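Local structure of citrate synthase (Metallosphaera sedula, 6ABX) at the interface of chains A and B. The protein catalyses the condensation of oxaloacetate with acetyl-CoA to give citrate and CoA, a step of the tricarboxylic acid cycle. Coordinates in Å, arbitrary orientation; residue numbers count along the deposited sequence, not the author numbering. Chains: chain A/B, Citrate synthase.

Contact 1: the interface of chains A and B. Residues chain A 14-16; chain B 3, 355, 357-358.
A:Thr15 and the stretch B:Ile355 to B:Val357 are joined through their backbones, the N-terminal strand 11-15 of one subunit running parallel to the C-terminal strand 353-356 of the other. The resulting intersubunit sheet is joined here by backbone hydrogen bonds. The amide N of A:Thr15 donates to the carbonyl O of B:Ile355 at 2.8 Å, and the amide N of B:Val357 donates to the carbonyl O of A:Thr15, also at 2.8 Å. The second is the straighter, 169° at the hydrogen against 152°. A:Thr15 thus uses both its backbone N and its O, spanning B:Ile355 and B:Val357, and the strands pair with A:Glu14 bridged to B:Ile355.

The apolar contacts centre on A:Glu14. Its CG lies beside the backbone N (chi1 -75°) and the chain is extended beyond it, which carries the carboxylate between two aliphatic groups of chain B. A:Glu14 CG touches B:Leu3 CD2 at 4.0 Å, while the carboxylate carbon CD of A:Glu14 meets B:Val357 CG1 at 3.9 Å; both partners cross the glutamate at about a right angle. An alanine here would probably leave B:Leu3 CD2 and B:Val357 CG1 facing a gap where the glutamate side chain had packed between them.

Farther along, A:Ser16 CB rests on B:Gly358 CA at 3.8 Å. The other methyl of B:Val357, CG2, sits over the bonded carbonyl, 3.6 Å from A:Thr15 O.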
# COMPACT_ATOMS: atom_id res chain seq x y z
N GLU A 14 -12.73 -11.13 -11.22
CA GLU A 14 -12.82 -12.57 -11.53
C GLU A 14 -11.41 -13.16 -11.43
O GLU A 14 -10.47 -12.54 -11.91
CB GLU A 14 -13.38 -12.77 -12.93
CG GLU A 14 -14.88 -12.53 -12.99
CD GLU A 14 -15.50 -12.67 -14.38
OE1 GLU A 14 -14.77 -13.04 -15.35
OE2 GLU A 14 -16.72 -12.43 -14.48
N THR A 15 -11.34 -14.43 -11.04
CA THR A 15 -10.03 -15.05 -10.89
C THR A 15 -10.09 -16.49 -11.36
O THR A 15 -11.06 -17.18 -11.08
CB THR A 15 -9.47 -14.94 -9.46
OG1 THR A 15 -8.09 -15.25 -9.48
CG2 THR A 15 -10.14 -15.81 -8.43
N SER A 16 -8.93 -16.97 -11.81
CA SER A 16 -8.73 -18.40 -12.05
C SER A 16 -7.54 -18.91 -11.21
O SER A 16 -7.14 -20.05 -11.35
CB SER A 16 -8.50 -18.65 -13.50
OG SER A 16 -7.27 -18.11 -13.90
N LEU B 3 -20.34 -9.11 -10.62
CA LEU B 3 -18.98 -8.57 -10.56
C LEU B 3 -19.09 -7.04 -10.41
O LEU B 3 -19.66 -6.41 -11.30
CB LEU B 3 -18.26 -8.98 -11.84
CG LEU B 3 -16.85 -8.43 -11.97
CD1 LEU B 3 -16.02 -8.85 -10.75
CD2 LEU B 3 -16.24 -8.81 -13.32
N ILE B 355 -14.88 -13.64 -7.90
CA ILE B 355 -15.72 -14.66 -8.56
C ILE B 355 -14.77 -15.61 -9.29
O ILE B 355 -13.91 -15.15 -10.08
CB ILE B 355 -16.75 -13.98 -9.48
CG1 ILE B 355 -17.77 -13.21 -8.66
CG2 ILE B 355 -17.40 -14.99 -10.42
CD1 ILE B 355 -18.53 -12.24 -9.48
N VAL B 357 -13.53 -18.28 -11.87
CA VAL B 357 -13.90 -18.68 -13.23
C VAL B 357 -12.93 -19.72 -13.79
O VAL B 357 -12.91 -19.95 -14.99
CB VAL B 357 -13.97 -17.46 -14.16
CG1 VAL B 357 -15.09 -16.53 -13.71
CG2 VAL B 357 -12.65 -16.73 -14.23
N GLY B 358 -12.16 -20.39 -12.94
CA GLY B 358 -11.13 -21.33 -13.43
C GLY B 358 -11.62 -22.77 -13.37
O GLY B 358 -12.82 -23.06 -13.23

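Contact 2: the interface of chains A and B. Residues chain A 7, 12, 186, 190, 350-352; chain B 6-7, 186.
This is a mainly hydrophobic patch of the two-fold symmetric interface between identical subunits, and it fastens the N-terminal 3-10 turn 5-7 of chain B to chain A. B:Leu7 carries much of it, with 61 Å² of its surface hidden. CG stands beside the backbone N (chi1 -63°), from where the two methyls diverge. B:Leu7 CD1 meets A:Ile350 CG2 at 3.8 Å, and B:Leu7 CD2 meets A:Ile12 CG2 at 3.7 Å; both isoleucines approach aslant. Near the two-fold axis the leucines face each other tip to tip, with A:Leu7 CD1 and B:Leu7 CD1 3.8 Å apart.

A:Met186, on helix 183-192, and B:Met186, on the equivalent helix of chain B, close the cluster. Each is bent at chi2 (59° in B:Met186), and the two methionine side chains cross at about a right angle, A:Met186 CE to B:Met186 CE 4.1 Å. The sulfur SD of B:Met186 also lies 4.0 Å from A:Pro352 CG, so the proline ring touches this thioether while its CB packs on B:Leu7 CB.

Polar links border the apolar core. The amide N of A:Arg351 donates to B:Gly6 O at 3.0 Å, nearly straight at 174°. A water bridges A:Ile12 O and B:Gly6 N, so B:Gly6 is held at both its N and its O. Together these contacts fix the N-terminal turn of one subunit against the other and probably help to stabilise the dimer.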
# COMPACT_ATOMS: atom_id res chain seq x y z
N LEU A 7 -16.82 -4.28 2.41
CA LEU A 7 -17.00 -4.97 1.12
C LEU A 7 -17.34 -6.45 1.32
O LEU A 7 -17.01 -7.30 0.48
CB LEU A 7 -15.77 -4.82 0.24
CG LEU A 7 -15.50 -3.39 -0.23
CD1 LEU A 7 -14.23 -3.36 -1.03
CD2 LEU A 7 -16.70 -2.85 -1.04
N ILE A 12 -14.75 -8.07 -6.41
CA ILE A 12 -13.98 -7.00 -7.06
C ILE A 12 -13.23 -7.45 -8.31
O ILE A 12 -12.69 -6.59 -9.06
CB ILE A 12 -13.06 -6.33 -6.04
CG1 ILE A 12 -12.07 -7.31 -5.42
CG2 ILE A 12 -13.94 -5.61 -5.03
CD1 ILE A 12 -10.77 -7.30 -6.13
N MET A 186 -6.23 -7.09 -1.70
CA MET A 186 -7.01 -5.93 -2.11
C MET A 186 -6.11 -4.67 -2.15
O MET A 186 -6.20 -3.85 -3.04
CB MET A 186 -8.24 -5.72 -1.23
CG MET A 186 -9.09 -4.51 -1.56
SD MET A 186 -9.73 -4.67 -3.21
CE MET A 186 -10.86 -3.27 -3.23
N VAL A 190 -5.70 -2.29 -5.40
CA VAL A 190 -6.07 -0.86 -5.47
C VAL A 190 -4.90 -0.08 -6.08
O VAL A 190 -5.08 0.72 -7.00
CB VAL A 190 -6.47 -0.29 -4.12
CG1 VAL A 190 -6.69 1.20 -4.21
CG2 VAL A 190 -7.75 -0.97 -3.64
N ILE A 350 -9.96 1.30 -9.33
CA ILE A 350 -10.84 1.05 -8.21
C ILE A 350 -11.10 2.39 -7.51
O ILE A 350 -10.16 3.00 -6.99
CB ILE A 350 -10.23 0.00 -7.29
CG1 ILE A 350 -10.15 -1.33 -8.02
CG2 ILE A 350 -11.04 -0.06 -6.01
CD1 ILE A 350 -9.25 -2.34 -7.37
N ARG A 351 -12.36 2.86 -7.59
CA ARG A 351 -12.69 4.26 -7.14
C ARG A 351 -14.11 4.23 -6.60
O ARG A 351 -15.07 4.43 -7.35
CB ARG A 351 -12.52 5.26 -8.27
CG ARG A 351 -12.37 6.71 -7.83
CD ARG A 351 -13.51 7.26 -6.98
NE ARG A 351 -13.16 8.66 -6.66
CZ ARG A 351 -13.69 9.40 -5.67
NH1 ARG A 351 -14.61 8.87 -4.86
NH2 ARG A 351 -13.37 10.70 -5.60
N PRO A 352 -14.27 3.86 -5.32
CA PRO A 352 -15.61 3.76 -4.71
C PRO A 352 -16.13 5.15 -4.28
O PRO A 352 -15.59 6.16 -4.72
CB PRO A 352 -15.33 2.82 -3.57
CG PRO A 352 -13.95 3.25 -3.12
CD PRO A 352 -13.19 3.44 -4.40
N GLY B 6 -14.08 -2.34 -10.10
CA GLY B 6 -13.89 -0.89 -10.05
C GLY B 6 -14.65 -0.20 -8.91
O GLY B 6 -14.43 0.95 -8.63
N LEU B 7 -15.61 -0.89 -8.30
CA LEU B 7 -16.45 -0.43 -7.18
C LEU B 7 -17.19 0.86 -7.54
O LEU B 7 -17.43 1.65 -6.67
CB LEU B 7 -15.61 -0.19 -5.93
CG LEU B 7 -14.93 -1.43 -5.36
CD1 LEU B 7 -14.14 -1.08 -4.12
CD2 LEU B 7 -16.01 -2.49 -5.06
N MET B 186 -8.52 5.10 -0.83
CA MET B 186 -9.01 3.69 -0.62
C MET B 186 -7.84 2.78 -0.21
O MET B 186 -7.95 2.00 0.73
CB MET B 186 -9.67 3.17 -1.89
CG MET B 186 -10.22 1.76 -1.81
SD MET B 186 -11.46 1.58 -0.53
CE MET B 186 -11.84 -0.16 -0.79
O HOH W 1 -12.07 -3.97 -9.04

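The C-alpha centres of contact 1 and contact 2 lie about 16 Å apart within one two-fold interface. They share no residue, but strand 11-15 of chain A enters both, its start in contact 2 and its end in contact 1. The N-terminal segment of chain B likewise serves both, through B:Leu3 and the turn 5-7. Meeting of N-terminal and C-terminal segments across the interface, by strand pairing in one place and largely apolar packing in the other, probably makes both part of the dimer's structure. The centre of contact 2 is about 20 Å from A:His253 and that of contact 1 about 27 Å from B:His253, which suggests a structural role.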